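Local coordinates for Alpha/beta hydrolase fold protein (PDB 4Y7D) that probably acts as a hydrolase of the alpha/beta hydrolase fold family, its natural substrate not being established, at residues Y114-V128 with S232-V244. Residues are numbered along the deposited sequence; the frame is centred on the assembly and turned at random.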
loop_
_atom_site.group_PDB
_atom_site.type_symbol
_atom_site.label_atom_id
_atom_site.label_comp_id
_atom_site.label_asym_id
_atom_site.label_seq_id
_atom_site.Cartn_x
_atom_site.Cartn_y
_atom_site.Cartn_z
ATOM N N TYR A 114 5.298 -2.763 -9.442
ATOM C CA TYR A 114 6.278 -2.397 -10.432
ATOM C C TYR A 114 6.551 -3.551 -11.399
ATOM O O TYR A 114 6.636 -3.313 -12.633
ATOM C CB TYR A 114 7.569 -1.911 -9.832
ATOM C CG TYR A 114 7.503 -0.550 -9.184
ATOM C CD1 TYR A 114 6.983 0.573 -9.874
ATOM C CD2 TYR A 114 7.922 -0.369 -7.880
ATOM C CE1 TYR A 114 6.978 1.817 -9.307
ATOM C CE2 TYR A 114 7.927 0.895 -7.281
ATOM C CZ TYR A 114 7.430 1.985 -7.983
ATOM O OH TYR A 114 7.422 3.228 -7.420
ATOM N N ARG A 115 6.679 -4.771 -10.900
ATOM C CA ARG A 115 6.871 -5.901 -11.816
ATOM C C ARG A 115 5.696 -6.111 -12.806
ATOM O O ARG A 115 5.901 -6.512 -13.968
ATOM C CB ARG A 115 7.171 -7.202 -11.068
ATOM C CG ARG A 115 8.546 -7.268 -10.394
ATOM C CD ARG A 115 9.699 -6.922 -11.338
ATOM N NE ARG A 115 9.832 -7.950 -12.366
ATOM C CZ ARG A 115 10.466 -7.802 -13.513
ATOM N NH1 ARG A 115 10.945 -6.611 -13.901
ATOM N NH2 ARG A 115 10.540 -8.854 -14.325
ATOM N N LEU A 116 4.484 -5.906 -12.326
ATOM C CA LEU A 116 3.310 -6.026 -13.180
ATOM C C LEU A 116 3.390 -4.970 -14.288
ATOM O O LEU A 116 3.227 -5.268 -15.475
ATOM C CB LEU A 116 2.038 -5.832 -12.356
ATOM C CG LEU A 116 0.727 -5.986 -13.145
ATOM C CD1 LEU A 116 0.550 -7.415 -13.681
ATOM C CD2 LEU A 116 -0.465 -5.595 -12.315
ATOM N N ALA A 117 3.680 -3.720 -13.911
ATOM C CA ALA A 117 3.786 -2.666 -14.916
ATOM C C ALA A 117 4.952 -2.886 -15.895
ATOM O O ALA A 117 4.832 -2.560 -17.080
ATOM C CB ALA A 117 3.867 -1.268 -14.260
ATOM N N ALA A 118 6.070 -3.426 -15.400
ATOM C CA ALA A 118 7.271 -3.674 -16.203
ATOM C C ALA A 118 7.107 -4.806 -17.178
ATOM O O ALA A 118 7.476 -4.675 -18.349
ATOM C CB ALA A 118 8.488 -3.948 -15.291
ATOM N N ARG A 119 6.595 -5.937 -16.716
ATOM C CA ARG A 119 6.550 -7.149 -17.501
ATOM C C ARG A 119 5.219 -7.432 -18.150
ATOM O O ARG A 119 5.175 -8.170 -19.130
ATOM C CB ARG A 119 7.017 -8.323 -16.601
ATOM C CG ARG A 119 7.352 -9.601 -17.369
ATOM C CD ARG A 119 8.137 -10.606 -16.520
ATOM N NE ARG A 119 7.424 -10.876 -15.282
ATOM C CZ ARG A 119 6.349 -11.663 -15.187
ATOM N NH1 ARG A 119 5.876 -12.289 -16.280
ATOM N NH2 ARG A 119 5.733 -11.818 -13.997
ATOM N N HIS A 120 4.136 -6.827 -17.664
ATOM C CA HIS A 120 2.805 -6.933 -18.233
ATOM C C HIS A 120 2.250 -5.535 -18.554
ATOM O O HIS A 120 1.155 -5.166 -18.105
ATOM C CB HIS A 120 1.882 -7.618 -17.233
ATOM C CG HIS A 120 2.224 -9.047 -16.938
ATOM N ND1 HIS A 120 1.647 -10.091 -17.617
ATOM C CD2 HIS A 120 3.037 -9.603 -16.012
ATOM C CE1 HIS A 120 2.118 -11.231 -17.145
ATOM N NE2 HIS A 120 2.949 -10.959 -16.161
ATOM N N PRO A 121 2.983 -4.736 -19.329
ATOM C CA PRO A 121 2.528 -3.353 -19.593
ATOM C C PRO A 121 1.146 -3.234 -20.241
ATOM O O PRO A 121 0.420 -2.278 -19.989
ATOM C CB PRO A 121 3.627 -2.807 -20.533
ATOM C CG PRO A 121 4.134 -4.044 -21.236
ATOM C CD PRO A 121 4.208 -5.045 -20.104
ATOM N N ASP A 122 0.761 -4.213 -21.046
ATOM C CA ASP A 122 -0.563 -4.180 -21.667
ATOM C C ASP A 122 -1.716 -4.298 -20.647
ATOM O O ASP A 122 -2.863 -4.054 -21.019
ATOM C CB ASP A 122 -0.706 -5.344 -22.677
ATOM C CG ASP A 122 0.189 -5.175 -23.910
ATOM O OD1 ASP A 122 0.793 -4.102 -24.111
ATOM O OD2 ASP A 122 0.273 -6.142 -24.703
ATOM N N ARG A 123 -1.422 -4.739 -19.432
ATOM C CA ARG A 123 -2.429 -4.982 -18.393
ATOM C C ARG A 123 -2.567 -3.820 -17.391
ATOM O O ARG A 123 -3.463 -3.850 -16.538
ATOM C CB ARG A 123 -2.092 -6.232 -17.587
ATOM C CG ARG A 123 -1.753 -7.459 -18.384
ATOM C CD ARG A 123 -2.751 -7.812 -19.450
ATOM N NE ARG A 123 -4.051 -8.314 -18.961
ATOM C CZ ARG A 123 -4.298 -9.578 -18.568
ATOM N NH1 ARG A 123 -3.346 -10.483 -18.504
ATOM N NH2 ARG A 123 -5.519 -9.918 -18.198
ATOM N N VAL A 124 -1.701 -2.814 -17.512
ATOM C CA VAL A 124 -1.671 -1.685 -16.593
ATOM C C VAL A 124 -2.003 -0.357 -17.343
ATOM O O VAL A 124 -1.226 0.117 -18.190
ATOM C CB VAL A 124 -0.312 -1.606 -15.902
ATOM C CG1 VAL A 124 -0.235 -0.416 -14.976
ATOM C CG2 VAL A 124 -0.011 -2.883 -15.130
ATOM N N ARG A 125 -3.181 0.198 -17.057
ATOM C CA ARG A 125 -3.634 1.452 -17.659
ATOM C C ARG A 125 -2.894 2.687 -17.147
ATOM O O ARG A 125 -2.663 3.667 -17.896
ATOM C CB ARG A 125 -5.132 1.648 -17.394
ATOM C CG ARG A 125 -6.051 0.615 -18.034
ATOM C CD ARG A 125 -7.271 1.249 -18.726
ATOM N NE ARG A 125 -8.114 0.247 -19.402
ATOM C CZ ARG A 125 -7.817 -0.372 -20.559
ATOM N NH1 ARG A 125 -8.661 -1.276 -21.077
ATOM N NH2 ARG A 125 -6.670 -0.132 -21.197
ATOM N N ALA A 126 -2.556 2.659 -15.864
ATOM C CA ALA A 126 -1.939 3.767 -15.136
ATOM C C ALA A 126 -1.460 3.232 -13.797
ATOM O O ALA A 126 -1.998 2.248 -13.267
ATOM C CB ALA A 126 -2.934 4.881 -14.938
ATOM N N LEU A 127 -0.455 3.881 -13.228
ATOM C CA LEU A 127 0.151 3.468 -11.984
ATOM C C LEU A 127 0.229 4.661 -11.020
ATOM O O LEU A 127 0.804 5.670 -11.351
ATOM C CB LEU A 127 1.559 2.898 -12.258
ATOM C CG LEU A 127 2.413 2.437 -11.048
ATOM C CD1 LEU A 127 1.700 1.364 -10.228
ATOM C CD2 LEU A 127 3.720 1.971 -11.636
ATOM N N VAL A 128 -0.308 4.492 -9.820
ATOM C CA VAL A 128 -0.077 5.407 -8.717
ATOM C C VAL A 128 0.689 4.663 -7.641
ATOM O O VAL A 128 0.193 3.661 -7.088
ATOM C CB VAL A 128 -1.383 5.954 -8.168
ATOM C CG1 VAL A 128 -1.147 6.878 -6.975
ATOM C CG2 VAL A 128 -2.111 6.711 -9.282
ATOM N N SER A 232 17.095 -6.088 -9.596
ATOM C CA SER A 232 16.456 -4.903 -10.140
ATOM C C SER A 232 15.019 -5.240 -10.423
ATOM O O SER A 232 14.729 -6.298 -10.939
ATOM C CB SER A 232 17.096 -4.425 -11.451
ATOM O OG SER A 232 16.447 -3.242 -11.945
ATOM N N LEU A 233 14.120 -4.296 -10.198
ATOM C CA LEU A 233 12.719 -4.433 -10.619
ATOM C C LEU A 233 12.464 -3.932 -12.063
ATOM O O LEU A 233 11.354 -4.098 -12.596
ATOM C CB LEU A 233 11.811 -3.694 -9.644
ATOM C CG LEU A 233 11.871 -4.131 -8.184
ATOM C CD1 LEU A 233 11.037 -3.146 -7.334
ATOM C CD2 LEU A 233 11.395 -5.535 -8.042
ATOM N N GLU A 234 13.463 -3.308 -12.680
ATOM C CA GLU A 234 13.400 -2.868 -14.069
ATOM C C GLU A 234 12.303 -1.843 -14.311
ATOM O O GLU A 234 11.527 -1.939 -15.291
ATOM C CB GLU A 234 13.215 -4.054 -14.999
ATOM C CG GLU A 234 14.199 -5.216 -14.770
ATOM C CD GLU A 234 14.010 -6.301 -15.830
ATOM O OE1 GLU A 234 12.907 -6.848 -16.000
ATOM O OE2 GLU A 234 15.004 -6.551 -16.527
ATOM N N LEU A 235 12.236 -0.847 -13.430
ATOM C CA LEU A 235 11.235 0.195 -13.592
ATOM C C LEU A 235 11.395 0.956 -14.896
ATOM O O LEU A 235 10.442 1.541 -15.403
ATOM C CB LEU A 235 11.313 1.157 -12.417
ATOM C CG LEU A 235 10.467 0.807 -11.193
ATOM C CD1 LEU A 235 10.892 -0.476 -10.541
ATOM C CD2 LEU A 235 10.558 1.942 -10.189
ATOM N N ASP A 236 12.562 0.966 -15.490
ATOM C CA ASP A 236 12.765 1.690 -16.743
ATOM C C ASP A 236 11.970 1.097 -17.893
ATOM O O ASP A 236 11.794 1.747 -18.912
ATOM C CB ASP A 236 14.253 1.728 -17.084
ATOM C CG ASP A 236 14.881 0.346 -17.118
ATOM O OD1 ASP A 236 15.059 -0.286 -16.066
ATOM O OD2 ASP A 236 15.186 -0.124 -18.225
ATOM N N ARG A 237 11.478 -0.129 -17.724
ATOM C CA ARG A 237 10.624 -0.770 -18.734
ATOM C C ARG A 237 9.179 -0.229 -18.716
ATOM O O ARG A 237 8.401 -0.461 -19.659
ATOM C CB ARG A 237 10.570 -2.289 -18.509
ATOM C CG ARG A 237 11.899 -3.008 -18.722
ATOM C CD ARG A 237 11.804 -4.472 -18.319
ATOM N NE ARG A 237 10.896 -5.253 -19.180
ATOM C CZ ARG A 237 10.576 -6.547 -19.012
ATOM N NH1 ARG A 237 11.072 -7.271 -18.017
ATOM N NH2 ARG A 237 9.734 -7.129 -19.854
ATOM N N ILE A 238 8.808 0.457 -17.654
ATOM C CA ILE A 238 7.403 0.882 -17.458
ATOM C C ILE A 238 7.020 2.004 -18.390
ATOM O O ILE A 238 7.727 3.022 -18.457
ATOM C CB ILE A 238 7.149 1.255 -15.972
ATOM C CG1 ILE A 238 7.363 0.038 -15.083
ATOM C CG2 ILE A 238 5.780 1.898 -15.756
ATOM C CD1 ILE A 238 7.288 0.384 -13.597
ATOM N N THR A 239 5.913 1.810 -19.127
ATOM C CA THR A 239 5.382 2.821 -20.035
ATOM C C THR A 239 4.049 3.384 -19.629
ATOM O O THR A 239 3.532 4.270 -20.325
ATOM C CB THR A 239 5.279 2.278 -21.499
ATOM O OG1 THR A 239 4.531 1.043 -21.517
ATOM C CG2 THR A 239 6.737 2.135 -22.081
ATOM N N ALA A 240 3.486 2.893 -18.523
ATOM C CA ALA A 240 2.221 3.436 -18.027
ATOM C C ALA A 240 2.412 4.846 -17.545
ATOM O O ALA A 240 3.442 5.142 -16.962
ATOM C CB ALA A 240 1.700 2.603 -16.859
ATOM N N PRO A 241 1.375 5.691 -17.701
ATOM C CA PRO A 241 1.310 6.986 -17.040
ATOM C C PRO A 241 1.349 6.755 -15.557
ATOM O O PRO A 241 0.657 5.836 -15.049
ATOM C CB PRO A 241 -0.074 7.513 -17.456
ATOM C CG PRO A 241 -0.420 6.802 -18.674
ATOM C CD PRO A 241 0.175 5.438 -18.518
ATOM N N THR A 242 2.246 7.467 -14.860
ATOM C CA THR A 242 2.666 7.094 -13.497
ATOM C C THR A 242 2.785 8.311 -12.636
ATOM O O THR A 242 3.393 9.319 -13.060
ATOM C CB THR A 242 3.994 6.289 -13.483
ATOM O OG1 THR A 242 3.837 5.014 -14.122
ATOM C CG2 THR A 242 4.453 6.007 -12.053
ATOM N N LEU A 243 2.167 8.241 -11.448
ATOM C CA LEU A 243 2.245 9.261 -10.430
ATOM C C LEU A 243 2.936 8.604 -9.258
ATOM O O LEU A 243 2.460 7.601 -8.767
ATOM C CB LEU A 243 0.854 9.762 -10.052
ATOM C CG LEU A 243 0.686 10.593 -8.801
ATOM C CD1 LEU A 243 1.482 11.882 -8.905
ATOM C CD2 LEU A 243 -0.810 10.873 -8.568
ATOM N N VAL A 244 4.034 9.206 -8.808
ATOM C CA VAL A 244 4.824 8.750 -7.661
ATOM C C VAL A 244 4.649 9.807 -6.549
ATOM O O VAL A 244 4.826 10.990 -6.821
ATOM C CB VAL A 244 6.283 8.655 -8.046
ATOM C CG1 VAL A 244 7.083 8.055 -6.902
ATOM C CG2 VAL A 244 6.461 7.806 -9.311
HETATM O O HOH W 1 3.960 -0.134 -18.091
HETATM O O HOH W 2 7.176 -2.648 -20.479
#
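Leu127 and Val128 pair in parallel with Thr242 and Leu243, the short strands 126-128 and 242-244 running within 4° of one another, while residues 233-239, leading into the second strand, pass along helix 110-119. Leu127 is held through both backbone polar atoms: its N donates to Pro241 O (2.9 Å) and its O accepts from Leu243 N (2.9 Å). Leu127 and Thr242 point the same way, and Thr242 OG1, which donates to Ala240 O, lies beside Leu127 CB. On the other face of the sheet, Val128 and Leu243 both reach helix 288-299. Against helix 110-119, Leu235, from the 3-10 turn 235-237, sets CD2 over the centre of the Tyr114 ring, 3.7 Å from the centroid, in a CH-pi contact. Ile238 CD1 meets Tyr114 CD1 obliquely at 3.7 Å and also packs on Ala117 CB; the phenol OH bonds to Ser129. The next helix residue after Tyr114, Arg115, bends at chi2 (-52°) and chi3 (-67°), which brings NH1 to both Leu233 O and Glu234 OE1, each 2.9 Å away. Leu233 O sits in the guanidinium plane, although NH1 approaches from above the carbonyl plane; Glu234 OE1, met on its anti lone pair, is tilted slightly from the guanidinium. In the conformer given, Arg237 NH1 also donates to OE1 (2.8 Å), a shared anion that probably offsets the closeness of the two arginines, and Arg115 NH2 pairs with Asp83. A leucine in place of Arg115 would probably leave Leu233 O without this donor and cost Glu234 and Asp83 an arginine partner each, the Glu234 carboxylate being less firmly fixed. Waters bridge Ala117 O to Thr239 N and Ala118 O to Arg237 O. Strands 124-130 and 242-247 are neighbours in the mixed central sheet, joined by a largely helical excursion, as in alpha/beta hydrolases, where a cap is commonly inserted here.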